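Local coordinates for protein ATP-dependent DNA helicase (Mycobacterium smegmatis, PDB 5V9X) that uses ATP hydrolysis to move 3'-to-5' along single-stranded DNA and unwind RNA:DNA hybrids, here held with a tracking strand and an ATP analogue, at residues A[169-174]-A[464-469]; A[212-217]-A[486-491]; A[480-485]-A[498-503]; A[522-527]-A[533-538]; A[550-555]-A[780-785]. All blocks are in the same frame, centred on the assembly; numbering follows the deposited sequence.

Contact 1 (A[169-174]-A[464-469]); sequences SLFLML and LAQHTV. With nucleotides of chain B.
Phe-171 drives the edge of its ring against the face of His-467, a T-shaped aromatic pair with ring centroids 4.8 Å apart and planes at 73°. CE1 of Phe-171 lies over the centre of the imidazole, and CD1 of Phe-171 comes within 3.5 Å of CE1 of His-467. With CG anti to the backbone N (chi1 -178°), the phenyl group reaches straight out from helix 167-174. Gln-466 takes up the far end of the same ring: its extended chain brings OE1 to 3.8 Å from CZ of Phe-171, the amide plane turned 71° from the phenyl. That amide is occupied elsewhere, OE1 accepting from His-204 and NE2 donating to the carbonyls of Arg-786 and Gly-547. The contact thus joins the first RecA-like domain, in which helix 167-174 directly follows strand 162-165 of the parallel sheet, to helix 461-471 of the winged-helix region. His-204 of helix 200-213 meets both aromatic rings and makes the junction a three-ring cluster. On the DNA side of helix 167-174, OG of Ser-169 donates a hydrogen bond to OP1 of DC10 of chain B at 2.6 Å, and Leu-172 packs on a phosphate.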
# COMPACT_ATOMS: atom_id res chain seq x y z
N SER A 169 -1.95 16.33 -5.12
CA SER A 169 -2.06 17.53 -5.94
C SER A 169 -3.44 18.16 -5.81
O SER A 169 -3.57 19.39 -5.86
CB SER A 169 -1.75 17.21 -7.40
OG SER A 169 -0.35 17.17 -7.61
N LEU A 170 -4.49 17.34 -5.65
CA LEU A 170 -5.81 17.90 -5.35
C LEU A 170 -5.76 18.73 -4.08
O LEU A 170 -6.39 19.79 -3.99
CB LEU A 170 -6.84 16.78 -5.22
CG LEU A 170 -8.25 17.26 -4.87
CD1 LEU A 170 -8.79 18.17 -5.96
CD2 LEU A 170 -9.20 16.09 -4.62
N PHE A 171 -5.00 18.26 -3.08
CA PHE A 171 -4.80 19.03 -1.86
C PHE A 171 -4.15 20.38 -2.16
O PHE A 171 -4.54 21.40 -1.58
CB PHE A 171 -3.95 18.21 -0.89
CG PHE A 171 -3.70 18.87 0.43
CD1 PHE A 171 -4.69 18.90 1.40
CD2 PHE A 171 -2.47 19.42 0.73
CE1 PHE A 171 -4.46 19.48 2.63
CE2 PHE A 171 -2.23 20.01 1.95
CZ PHE A 171 -3.22 20.04 2.90
N LEU A 172 -3.17 20.40 -3.07
CA LEU A 172 -2.48 21.64 -3.38
C LEU A 172 -3.40 22.64 -4.06
O LEU A 172 -3.39 23.83 -3.73
CB LEU A 172 -1.26 21.35 -4.26
CG LEU A 172 -0.23 20.39 -3.66
CD1 LEU A 172 0.91 20.13 -4.63
CD2 LEU A 172 0.29 20.93 -2.34
N MET A 173 -4.21 22.18 -5.02
CA MET A 173 -5.12 23.09 -5.71
C MET A 173 -6.17 23.65 -4.76
O MET A 173 -6.56 24.82 -4.87
CB MET A 173 -5.78 22.37 -6.88
CG MET A 173 -4.79 21.83 -7.90
SD MET A 173 -5.62 21.13 -9.33
CE MET A 173 -6.47 22.58 -9.96
N LEU A 174 -6.65 22.82 -3.83
CA LEU A 174 -7.62 23.29 -2.84
C LEU A 174 -7.01 24.26 -1.84
O LEU A 174 -7.75 24.97 -1.15
CB LEU A 174 -8.23 22.10 -2.11
CG LEU A 174 -9.11 21.19 -2.96
CD1 LEU A 174 -9.36 19.87 -2.24
CD2 LEU A 174 -10.43 21.88 -3.28
N LEU A 464 -6.04 15.50 10.31
CA LEU A 464 -6.94 16.62 10.56
C LEU A 464 -6.17 17.92 10.76
O LEU A 464 -6.50 18.95 10.16
CB LEU A 464 -7.81 16.33 11.79
CG LEU A 464 -8.61 17.49 12.38
CD1 LEU A 464 -9.68 17.96 11.41
CD2 LEU A 464 -9.22 17.11 13.72
N ALA A 465 -5.12 17.88 11.59
CA ALA A 465 -4.34 19.08 11.87
C ALA A 465 -3.75 19.68 10.60
O ALA A 465 -3.74 20.90 10.43
CB ALA A 465 -3.24 18.77 12.88
N GLN A 466 -3.27 18.83 9.69
CA GLN A 466 -2.70 19.33 8.44
C GLN A 466 -3.75 20.04 7.60
O GLN A 466 -3.52 21.16 7.13
CB GLN A 466 -2.06 18.18 7.66
CG GLN A 466 -1.47 18.60 6.32
CD GLN A 466 -0.81 17.45 5.58
OE1 GLN A 466 -0.98 17.30 4.38
NE2 GLN A 466 -0.03 16.65 6.31
N HIS A 467 -4.91 19.40 7.40
CA HIS A 467 -5.98 20.05 6.66
C HIS A 467 -6.44 21.32 7.35
O HIS A 467 -6.80 22.30 6.69
CB HIS A 467 -7.16 19.08 6.48
CG HIS A 467 -7.03 18.19 5.28
ND1 HIS A 467 -7.65 18.47 4.08
CD2 HIS A 467 -6.37 17.03 5.10
CE1 HIS A 467 -7.36 17.52 3.21
NE2 HIS A 467 -6.59 16.63 3.81
N THR A 468 -6.43 21.33 8.69
CA THR A 468 -6.89 22.50 9.43
C THR A 468 -6.02 23.72 9.13
O THR A 468 -6.53 24.84 9.01
CB THR A 468 -6.90 22.21 10.93
OG1 THR A 468 -7.77 21.09 11.19
CG2 THR A 468 -7.41 23.41 11.70
N VAL A 469 -4.71 23.52 9.00
CA VAL A 469 -3.84 24.61 8.57
C VAL A 469 -4.15 25.00 7.13
O VAL A 469 -4.15 26.19 6.78
CB VAL A 469 -2.36 24.22 8.74
CG1 VAL A 469 -1.45 25.35 8.25
CG2 VAL A 469 -2.06 23.89 10.19
P DC B 10 2.13 14.27 -6.99
OP1 DC B 10 0.82 14.97 -7.06
OP2 DC B 10 2.82 13.88 -8.24
O5' DC B 10 3.15 15.18 -6.16
C5' DC B 10 2.71 15.87 -5.02
C4' DC B 10 3.87 16.59 -4.37
O4' DC B 10 4.69 15.65 -3.65
C3' DC B 10 4.80 17.31 -5.35
O3' DC B 10 4.90 18.67 -5.01
C2' DC B 10 6.14 16.60 -5.19
C1' DC B 10 6.03 16.05 -3.78
N1 DC B 10 6.91 14.87 -3.53
C2 DC B 10 7.60 14.78 -2.32
O2 DC B 10 7.45 15.68 -1.48
N3 DC B 10 8.40 13.71 -2.10
C4 DC B 10 8.52 12.77 -3.03
N4 DC B 10 9.33 11.73 -2.77
C5 DC B 10 7.83 12.84 -4.28
C6 DC B 10 7.04 13.90 -4.48

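Contact 2 (A[212-217]-A[486-491]); sequences LDQLLD and VRRSAP
Gln-214 and Arg-488 meet at the protein surface with their side chains running at about a right angle to each other. The amide of Gln-214 and the guanidinium of Arg-488 are nevertheless tilted by just 32° between their planes, and OE1 of Gln-214 approaches NH2 of Arg-488 obliquely, at 2.8 Å. Each chain bends to get there. Gln-214 turns at chi2 (-48°), whereas Arg-488 runs outward and folds at chi3 (-76°), which brings NH2 across to the amide oxygen. The backbones stay well apart, so the two segments meet only through these two polar ends. The charge of Arg-488 has a further, long and weak ion pair with Glu-210. Just past the end of helix 479-488, OG of Ser-489 donates back to Val-486 O (2.5 Å). The contact spans the end regions of helix 200-213, in the first RecA-like domain, and helix 479-488, in the winged-helix region; just beyond, Ser-489 and Pro-491 pack on the flank of helix 200-213.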
# COMPACT_ATOMS: atom_id res chain seq x y z
N LEU A 212 -13.71 20.06 -1.11
CA LEU A 212 -14.25 20.30 -2.44
C LEU A 212 -15.76 20.55 -2.37
O LEU A 212 -16.25 21.56 -2.88
CB LEU A 212 -13.94 19.12 -3.35
CG LEU A 212 -14.55 19.16 -4.76
CD1 LEU A 212 -13.91 20.25 -5.60
CD2 LEU A 212 -14.43 17.81 -5.44
N ASP A 213 -16.49 19.63 -1.73
CA ASP A 213 -17.95 19.74 -1.67
C ASP A 213 -18.40 21.07 -1.08
O ASP A 213 -19.50 21.54 -1.38
CB ASP A 213 -18.52 18.58 -0.85
CG ASP A 213 -18.52 17.27 -1.62
OD1 ASP A 213 -18.17 17.28 -2.82
OD2 ASP A 213 -18.86 16.23 -1.02
N GLN A 214 -17.57 21.70 -0.24
CA GLN A 214 -17.90 23.01 0.30
C GLN A 214 -17.65 24.14 -0.69
O GLN A 214 -18.08 25.27 -0.44
CB GLN A 214 -17.12 23.27 1.59
CG GLN A 214 -17.57 22.39 2.75
CD GLN A 214 -19.08 22.36 2.92
OE1 GLN A 214 -19.68 21.29 3.02
NE2 GLN A 214 -19.70 23.54 2.95
N LEU A 215 -16.96 23.87 -1.80
CA LEU A 215 -16.77 24.86 -2.86
C LEU A 215 -17.84 24.79 -3.94
O LEU A 215 -17.81 25.61 -4.87
CB LEU A 215 -15.39 24.68 -3.51
CG LEU A 215 -14.15 24.96 -2.66
CD1 LEU A 215 -12.89 24.80 -3.50
CD2 LEU A 215 -14.23 26.35 -2.05
N LEU A 216 -18.77 23.85 -3.84
CA LEU A 216 -19.78 23.62 -4.86
C LEU A 216 -21.15 24.01 -4.34
O LEU A 216 -21.40 23.98 -3.13
CB LEU A 216 -19.79 22.16 -5.30
CG LEU A 216 -18.43 21.47 -5.43
CD1 LEU A 216 -18.58 19.98 -5.69
CD2 LEU A 216 -17.63 22.12 -6.53
N ASP A 217 -22.05 24.38 -5.26
CA ASP A 217 -23.45 24.52 -4.89
C ASP A 217 -24.02 23.20 -4.41
O ASP A 217 -24.89 23.17 -3.53
CB ASP A 217 -24.27 25.05 -6.07
CG ASP A 217 -23.76 26.38 -6.59
OD1 ASP A 217 -23.05 27.08 -5.84
OD2 ASP A 217 -24.10 26.73 -7.74
N VAL A 486 -15.67 17.93 8.54
CA VAL A 486 -14.79 16.84 8.94
C VAL A 486 -15.58 15.58 9.26
O VAL A 486 -15.22 14.47 8.85
CB VAL A 486 -13.91 17.29 10.12
CG1 VAL A 486 -13.35 16.09 10.86
CG2 VAL A 486 -12.78 18.17 9.63
N ARG A 487 -16.69 15.73 9.99
CA ARG A 487 -17.50 14.58 10.36
C ARG A 487 -18.23 13.97 9.17
O ARG A 487 -18.70 12.83 9.26
CB ARG A 487 -18.52 14.95 11.44
CG ARG A 487 -17.93 15.13 12.82
CD ARG A 487 -18.99 14.92 13.88
NE ARG A 487 -18.77 13.68 14.64
CZ ARG A 487 -19.70 13.09 15.37
NH1 ARG A 487 -20.92 13.60 15.44
NH2 ARG A 487 -19.42 11.97 16.03
N ARG A 488 -18.36 14.70 8.05
CA ARG A 488 -19.00 14.12 6.88
C ARG A 488 -18.10 13.10 6.20
O ARG A 488 -18.60 12.19 5.52
CB ARG A 488 -19.41 15.23 5.90
CG ARG A 488 -20.73 15.89 6.25
CD ARG A 488 -21.24 16.79 5.14
NE ARG A 488 -20.52 18.07 5.09
CZ ARG A 488 -20.92 19.17 5.72
NH1 ARG A 488 -22.03 19.16 6.45
NH2 ARG A 488 -20.21 20.28 5.61
N SER A 489 -16.79 13.22 6.37
CA SER A 489 -15.87 12.21 5.85
C SER A 489 -16.02 10.91 6.64
O SER A 489 -16.64 10.86 7.70
CB SER A 489 -14.43 12.71 5.92
OG SER A 489 -14.02 12.91 7.26
N ALA A 490 -15.43 9.85 6.10
CA ALA A 490 -15.50 8.53 6.73
C ALA A 490 -14.56 8.39 7.93
O ALA A 490 -15.00 7.87 8.97
CB ALA A 490 -15.19 7.44 5.69
N PRO A 491 -13.29 8.80 7.85
CA PRO A 491 -12.38 8.55 8.99
C PRO A 491 -12.69 9.37 10.23
O PRO A 491 -12.10 9.11 11.28
CB PRO A 491 -11.00 8.93 8.43
CG PRO A 491 -11.17 9.00 6.96
CD PRO A 491 -12.57 9.46 6.75

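Contact 3 (A[480-485]-A[498-503]); sequences DAWFDA and SAFEAT
Phe-483 and Trp-482, consecutive on one helix, receive the ring of Phe-500 from the next, and together the three form an aromatic cluster. Phe-500 leaves its helix with CG anti to the backbone N (chi1 -180°), which sends the ring directly at the opposing backbone. Its CB already touches Phe-483, at 3.7 Å from CD1. One atom further, CG of Phe-500 has CD1 of Phe-483 at 3.4 Å, over the face of the Phe-500 ring, displaced toward its rim. CD1 and CD2 of Phe-500 flank this same Phe-483 carbon. Beyond them the partners divide: CE2 lies by CB of Phe-483, which makes a CH-pi contact 3.9 Å from the ring centroid of Phe-500 and 18° off its normal, while CE1 of Phe-500 lies near CD1 of Trp-482. The tip, CZ, ends 3.5 Å from CD1 of Trp-482, which sits at the phenyl edge. Both ring pairs are inclined at 54°, neither stacked nor T-shaped. The indole is fixed in its turn by NE1, hydrogen-bonded to Thr-468, and Phe-483 makes a cation-pi interaction with Arg-497, whose salt bridges to Asp-480 and Glu-501 link the two helices beside the cluster. Helices 479-488 and 497-508 are successive helices of the winged-helix region, and helix 461-471 packs beside both, touching Trp-482 through Leu-464, His-467 and Val-471 and Thr-503 through Ala-465.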
# COMPACT_ATOMS: atom_id res chain seq x y z
N ASP A 480 -17.03 25.66 13.72
CA ASP A 480 -18.19 24.77 13.64
C ASP A 480 -18.32 24.18 12.25
O ASP A 480 -18.54 22.97 12.09
CB ASP A 480 -19.46 25.53 14.03
CG ASP A 480 -19.53 25.82 15.51
OD1 ASP A 480 -19.00 25.02 16.31
OD2 ASP A 480 -20.13 26.86 15.89
N ALA A 481 -18.20 25.01 11.21
CA ALA A 481 -18.34 24.53 9.84
C ALA A 481 -17.24 23.54 9.49
O ALA A 481 -17.49 22.54 8.81
CB ALA A 481 -18.35 25.71 8.87
N TRP A 482 -16.01 23.82 9.93
CA TRP A 482 -14.92 22.88 9.68
C TRP A 482 -15.16 21.56 10.39
O TRP A 482 -14.85 20.49 9.85
CB TRP A 482 -13.59 23.51 10.11
CG TRP A 482 -12.37 22.64 9.91
CD1 TRP A 482 -11.37 22.42 10.81
CD2 TRP A 482 -12.03 21.88 8.74
NE1 TRP A 482 -10.43 21.57 10.28
CE2 TRP A 482 -10.81 21.22 9.01
CE3 TRP A 482 -12.63 21.68 7.49
CZ2 TRP A 482 -10.18 20.39 8.08
CZ3 TRP A 482 -12.01 20.86 6.57
CH2 TRP A 482 -10.80 20.22 6.88
N PHE A 483 -15.74 21.60 11.59
CA PHE A 483 -16.10 20.37 12.29
C PHE A 483 -17.23 19.65 11.56
O PHE A 483 -17.22 18.41 11.47
CB PHE A 483 -16.49 20.68 13.73
CG PHE A 483 -16.80 19.46 14.55
CD1 PHE A 483 -15.80 18.55 14.87
CD2 PHE A 483 -18.08 19.23 15.03
CE1 PHE A 483 -16.08 17.43 15.63
CE2 PHE A 483 -18.37 18.11 15.79
CZ PHE A 483 -17.37 17.21 16.10
N ASP A 484 -18.20 20.40 11.04
CA ASP A 484 -19.32 19.78 10.32
C ASP A 484 -18.84 19.07 9.06
O ASP A 484 -19.36 18.00 8.71
CB ASP A 484 -20.37 20.83 9.97
CG ASP A 484 -21.06 21.39 11.20
OD1 ASP A 484 -21.24 20.64 12.18
OD2 ASP A 484 -21.43 22.58 11.18
N ALA A 485 -17.87 19.65 8.36
CA ALA A 485 -17.35 19.02 7.15
C ALA A 485 -16.48 17.82 7.49
O ALA A 485 -16.53 16.79 6.80
CB ALA A 485 -16.57 20.04 6.32
N SER A 498 -14.32 17.10 21.60
CA SER A 498 -13.19 17.37 22.48
C SER A 498 -11.86 17.13 21.76
O SER A 498 -10.93 17.93 21.89
CB SER A 498 -13.29 16.50 23.73
OG SER A 498 -13.29 15.12 23.40
N ALA A 499 -11.76 16.03 21.00
CA ALA A 499 -10.55 15.78 20.23
C ALA A 499 -10.36 16.83 19.14
O ALA A 499 -9.22 17.20 18.83
CB ALA A 499 -10.59 14.38 19.63
N PHE A 500 -11.45 17.31 18.55
CA PHE A 500 -11.35 18.36 17.55
C PHE A 500 -10.79 19.64 18.15
O PHE A 500 -9.81 20.20 17.64
CB PHE A 500 -12.73 18.61 16.92
CG PHE A 500 -12.73 19.67 15.86
CD1 PHE A 500 -12.24 19.41 14.59
CD2 PHE A 500 -13.25 20.93 16.13
CE1 PHE A 500 -12.25 20.38 13.61
CE2 PHE A 500 -13.26 21.91 15.15
CZ PHE A 500 -12.76 21.64 13.89
N GLU A 501 -11.39 20.11 19.24
CA GLU A 501 -10.89 21.32 19.89
C GLU A 501 -9.48 21.11 20.43
O GLU A 501 -8.66 22.03 20.39
CB GLU A 501 -11.83 21.75 21.02
CG GLU A 501 -13.28 21.98 20.59
CD GLU A 501 -13.43 23.15 19.62
OE1 GLU A 501 -12.51 23.99 19.53
OE2 GLU A 501 -14.48 23.22 18.95
N ALA A 502 -9.18 19.91 20.93
CA ALA A 502 -7.83 19.62 21.39
C ALA A 502 -6.81 19.80 20.27
O ALA A 502 -5.72 20.33 20.50
CB ALA A 502 -7.76 18.20 21.96
N THR A 503 -7.15 19.36 19.06
CA THR A 503 -6.25 19.56 17.93
C THR A 503 -6.09 21.03 17.59
O THR A 503 -4.98 21.50 17.31
CB THR A 503 -6.75 18.77 16.72
OG1 THR A 503 -6.73 17.37 17.00
CG2 THR A 503 -5.87 19.05 15.50

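Contact 4 (A[522-527]-A[533-538]); sequences RLVYDR and TARPGA
Val-524 and Thr-533 form an antiparallel hydrogen-bonded pair in a beta hairpin of the winged-helix region, strands 523-526 and 531-534. Two nearly straight bonds hold it: Val-524 N to Thr-533 O at 2.9 Å, and Thr-533 N to Val-524 O at 3.0 Å. The neighbouring pair, Leu-523 with Ala-534, is non-hydrogen-bonded and turns its side chains to the buried face. There CD2 of Leu-523 lies 3.8 Å from CA of Ala-534, and the leucine packs against Thr-468 of helix 461-471 and Leu-507 of helix 497-508. The opposite face, carrying Val-524 and Thr-533, is more open to solvent, with CB of Val-524 at 3.7 Å from OG1 of Thr-533. Arg-535 lies across this side, extended from CG to NE and at about a right angle to Val-524, CG and NE touching the valine CG2. The backbone N of Arg-535 donates to Arg-522 O, and a type II turn from Arg-535 to Ala-538, with Gly-537 at the N-cap, leads into helix 538-543. The guanidinium grips one carbonyl side-on: NE of Arg-535 at 3.1 Å and NH2 of Arg-535 at 3.3 Å both reach Leu-523 O from the same face of its plane.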
# COMPACT_ATOMS: atom_id res chain seq x y z
N ARG A 522 0.64 27.18 14.23
CA ARG A 522 0.45 27.71 12.89
C ARG A 522 -0.88 28.44 12.69
O ARG A 522 -1.11 28.99 11.60
CB ARG A 522 0.56 26.58 11.86
CG ARG A 522 1.70 25.62 12.13
CD ARG A 522 3.04 26.34 12.13
NE ARG A 522 4.15 25.40 12.01
CZ ARG A 522 5.40 25.75 11.71
NH1 ARG A 522 5.71 27.02 11.51
NH2 ARG A 522 6.35 24.82 11.62
N LEU A 523 -1.75 28.47 13.69
CA LEU A 523 -3.05 29.11 13.57
C LEU A 523 -3.32 29.95 14.81
O LEU A 523 -2.70 29.78 15.85
CB LEU A 523 -4.17 28.09 13.37
CG LEU A 523 -4.11 27.23 12.10
CD1 LEU A 523 -5.21 26.19 12.12
CD2 LEU A 523 -4.21 28.10 10.86
N VAL A 524 -4.27 30.88 14.67
CA VAL A 524 -4.75 31.70 15.77
C VAL A 524 -6.24 31.41 15.93
O VAL A 524 -7.00 31.48 14.96
CB VAL A 524 -4.49 33.19 15.53
CG1 VAL A 524 -5.07 34.02 16.66
CG2 VAL A 524 -3.00 33.45 15.40
N TYR A 525 -6.65 31.10 17.16
CA TYR A 525 -7.99 30.63 17.46
C TYR A 525 -8.73 31.69 18.27
O TYR A 525 -8.27 32.08 19.34
CB TYR A 525 -7.94 29.30 18.22
CG TYR A 525 -9.23 28.52 18.26
CD1 TYR A 525 -10.34 28.92 17.52
CD2 TYR A 525 -9.35 27.38 19.04
CE1 TYR A 525 -11.53 28.20 17.56
CE2 TYR A 525 -10.53 26.66 19.09
CZ TYR A 525 -11.61 27.07 18.35
OH TYR A 525 -12.78 26.35 18.40
N ASP A 526 -9.87 32.14 17.75
CA ASP A 526 -10.75 33.09 18.44
C ASP A 526 -11.96 32.31 18.94
O ASP A 526 -12.92 32.09 18.19
CB ASP A 526 -11.16 34.23 17.51
CG ASP A 526 -11.84 35.37 18.25
OD1 ASP A 526 -11.26 36.47 18.31
OD2 ASP A 526 -12.95 35.15 18.80
N ARG A 527 -11.92 31.89 20.20
CA ARG A 527 -12.98 31.03 20.73
C ARG A 527 -14.27 31.79 20.96
O ARG A 527 -15.36 31.20 20.89
CB ARG A 527 -12.51 30.36 22.02
CG ARG A 527 -11.42 29.33 21.79
CD ARG A 527 -10.75 28.93 23.08
NE ARG A 527 -10.00 27.69 22.93
CZ ARG A 527 -10.55 26.49 23.04
NH1 ARG A 527 -11.84 26.36 23.29
NH2 ARG A 527 -9.80 25.40 22.88
N THR A 533 -7.69 31.73 12.07
CA THR A 533 -6.95 32.45 11.05
C THR A 533 -5.52 31.92 10.99
O THR A 533 -5.01 31.34 11.95
CB THR A 533 -6.93 33.96 11.32
OG1 THR A 533 -6.56 34.21 12.68
CG2 THR A 533 -8.31 34.56 11.05
N ALA A 534 -4.88 32.13 9.85
CA ALA A 534 -3.55 31.62 9.61
C ALA A 534 -2.49 32.62 10.05
O ALA A 534 -2.67 33.83 9.94
CB ALA A 534 -3.35 31.29 8.12
N ARG A 535 -1.40 32.10 10.58
CA ARG A 535 -0.21 32.89 10.83
C ARG A 535 0.65 32.93 9.58
O ARG A 535 0.52 32.07 8.70
CB ARG A 535 0.57 32.31 12.01
CG ARG A 535 -0.26 32.17 13.27
CD ARG A 535 0.63 32.02 14.48
NE ARG A 535 -0.11 31.53 15.64
CZ ARG A 535 0.43 31.31 16.83
NH1 ARG A 535 1.72 31.54 17.03
NH2 ARG A 535 -0.32 30.86 17.83
N PRO A 536 1.54 33.92 9.45
CA PRO A 536 2.32 34.06 8.22
C PRO A 536 3.01 32.77 7.81
O PRO A 536 3.63 32.08 8.62
CB PRO A 536 3.35 35.14 8.59
CG PRO A 536 2.64 35.98 9.59
CD PRO A 536 1.77 35.05 10.38
N GLY A 537 2.86 32.43 6.53
CA GLY A 537 3.50 31.25 5.97
C GLY A 537 2.75 29.95 6.16
O GLY A 537 3.32 28.89 5.89
N ALA A 538 1.49 30.00 6.60
CA ALA A 538 0.74 28.76 6.80
C ALA A 538 0.52 28.03 5.48
O ALA A 538 0.69 26.81 5.40
CB ALA A 538 -0.60 29.06 7.47

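Contact 5 (A[550-555]-A[780-785]); sequences PDRGMF and FRECAA
A chi3 of 55° folds the otherwise extended side chain of Arg-781 so that its guanidinium turns toward Asp-551, while Glu-782, with CG anti to its carbonyl carbon (chi1 -61°), runs straight out to Pro-550 and Arg-552. The result is a salt-bridge network of Arg-552, Arg-781 and Glu-782, joining a loop of the winged-helix region to helix 774-786 of the C-terminal DEAD/H-associated region. Glu-782 is its hub. The carboxylate lies against the pyrrolidine of Pro-550, whose CB is 3.5 Å from CD of Glu-782, and OE2 of Glu-782 pairs with NE of Arg-552 at 3.1 Å. Here the guanidinium and carboxylate planes stand 79° apart, so the two groups meet through one nitrogen and one oxygen instead of side by side. CG of Pro-550 also lies over one face of the Arg-552 guanidinium, offset toward its rim. OE2 of Glu-782 is shared with NH2 of Arg-781 at 3.6 Å, which would be expected to favour an ionised carboxylate between the two positive groups. Arg-781 has a stronger partner in Glu-574, to which its NE is salt-bridged. The loop also touches the bound DNA: Pro-550 and Arg-552 pack on a thymine and a cytosine base, and Met-554 on a phosphate. NH1 of Arg-781 donates to Asp-551 O at 3.1 Å, the carbonyl oxygen tilted out of the guanidinium plane and the bond bent.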
# COMPACT_ATOMS: atom_id res chain seq x y z
N PRO A 550 4.92 9.45 4.77
CA PRO A 550 5.96 9.91 5.69
C PRO A 550 7.35 9.88 5.07
O PRO A 550 7.64 9.11 4.15
CB PRO A 550 5.87 8.91 6.85
CG PRO A 550 5.39 7.66 6.19
CD PRO A 550 4.47 8.08 5.08
N ASP A 551 8.22 10.74 5.60
CA ASP A 551 9.64 10.70 5.28
C ASP A 551 10.27 9.54 6.03
O ASP A 551 10.48 9.61 7.24
CB ASP A 551 10.32 12.02 5.64
CG ASP A 551 10.07 13.11 4.63
OD1 ASP A 551 9.43 12.83 3.59
OD2 ASP A 551 10.51 14.26 4.86
N ARG A 552 10.56 8.46 5.32
CA ARG A 552 11.32 7.35 5.87
C ARG A 552 12.77 7.43 5.39
O ARG A 552 13.09 8.10 4.41
CB ARG A 552 10.70 6.01 5.47
CG ARG A 552 9.84 5.40 6.55
CD ARG A 552 8.43 5.16 6.07
NE ARG A 552 7.55 4.70 7.14
CZ ARG A 552 6.28 4.35 6.97
NH1 ARG A 552 5.73 4.40 5.76
NH2 ARG A 552 5.56 3.94 8.00
N GLY A 553 13.64 6.73 6.11
CA GLY A 553 15.04 6.70 5.75
C GLY A 553 15.86 5.80 6.65
O GLY A 553 15.53 5.60 7.82
N MET A 554 16.94 5.25 6.10
CA MET A 554 17.78 4.30 6.82
C MET A 554 19.06 4.98 7.29
O MET A 554 19.63 5.82 6.59
CB MET A 554 18.11 3.10 5.95
CG MET A 554 16.91 2.24 5.61
SD MET A 554 17.27 0.48 5.71
CE MET A 554 18.45 0.31 4.37
N PHE A 555 19.50 4.60 8.48
CA PHE A 555 20.79 5.03 9.02
C PHE A 555 21.89 4.31 8.25
O PHE A 555 22.25 3.18 8.57
CB PHE A 555 20.88 4.71 10.51
CG PHE A 555 20.04 5.61 11.39
CD1 PHE A 555 18.66 5.60 11.31
CD2 PHE A 555 20.65 6.43 12.32
CE1 PHE A 555 17.90 6.41 12.14
CE2 PHE A 555 19.89 7.24 13.15
CZ PHE A 555 18.52 7.23 13.05
N PHE A 780 5.69 8.69 16.37
CA PHE A 780 5.50 10.02 16.94
C PHE A 780 6.17 11.08 16.07
O PHE A 780 5.65 12.19 15.93
CB PHE A 780 6.06 10.08 18.36
CG PHE A 780 5.90 11.42 19.02
CD1 PHE A 780 4.77 11.72 19.76
CD2 PHE A 780 6.89 12.39 18.90
CE1 PHE A 780 4.63 12.96 20.37
CE2 PHE A 780 6.75 13.63 19.51
CZ PHE A 780 5.62 13.91 20.24
N ARG A 781 7.32 10.75 15.48
CA ARG A 781 7.99 11.69 14.58
C ARG A 781 7.18 11.92 13.32
O ARG A 781 6.93 13.06 12.92
CB ARG A 781 9.39 11.18 14.23
CG ARG A 781 10.05 11.95 13.10
CD ARG A 781 11.33 11.28 12.63
NE ARG A 781 11.12 9.89 12.24
CZ ARG A 781 10.59 9.51 11.08
NH1 ARG A 781 10.20 10.42 10.20
NH2 ARG A 781 10.45 8.23 10.80
N GLU A 782 6.75 10.83 12.66
CA GLU A 782 5.96 10.96 11.44
C GLU A 782 4.65 11.71 11.71
O GLU A 782 4.19 12.49 10.88
CB GLU A 782 5.68 9.58 10.84
CG GLU A 782 6.92 8.79 10.43
CD GLU A 782 6.58 7.38 9.97
OE1 GLU A 782 5.39 7.01 10.00
OE2 GLU A 782 7.51 6.65 9.57
N CYS A 783 4.05 11.48 12.88
CA CYS A 783 2.81 12.18 13.22
C CYS A 783 3.06 13.66 13.46
O CYS A 783 2.32 14.51 12.95
CB CYS A 783 2.16 11.54 14.45
SG CYS A 783 1.25 10.01 14.12
N ALA A 784 4.10 13.99 14.23
CA ALA A 784 4.39 15.39 14.52
C ALA A 784 4.67 16.17 13.24
O ALA A 784 4.20 17.30 13.08
CB ALA A 784 5.58 15.50 15.48
N ALA A 785 5.43 15.58 12.32
CA ALA A 785 5.74 16.26 11.07
C ALA A 785 4.50 16.40 10.19
O ALA A 785 4.27 17.46 9.60
CB ALA A 785 6.84 15.52 10.32

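Contacts 1 and 2 join the first RecA-like domain to the winged-helix region, their centres 13 Å apart, and Leu-464 CD1 meets Val-486 CG2 at 3.6 Å between them. Contact 3 shares helix 479-488 with contact 2, farther from the chain's centre; Thr-468 OG1 lies 2.9 Å from Trp-482 NE1, linking it to contact 1. Contact 4 touches contact 1 through Thr-468 and Leu-523, and contact 3 through Glu-501 OE1, 2.6 Å from Tyr-525 OH. Contact 5 stands apart, about 5 Å from contact 1 between nearest atoms. The bound strand unites the two: contact 1 reaches a phosphate and contact 5 packs on bases, whereas contact 3 stays about 17 Å from it at nearest atoms.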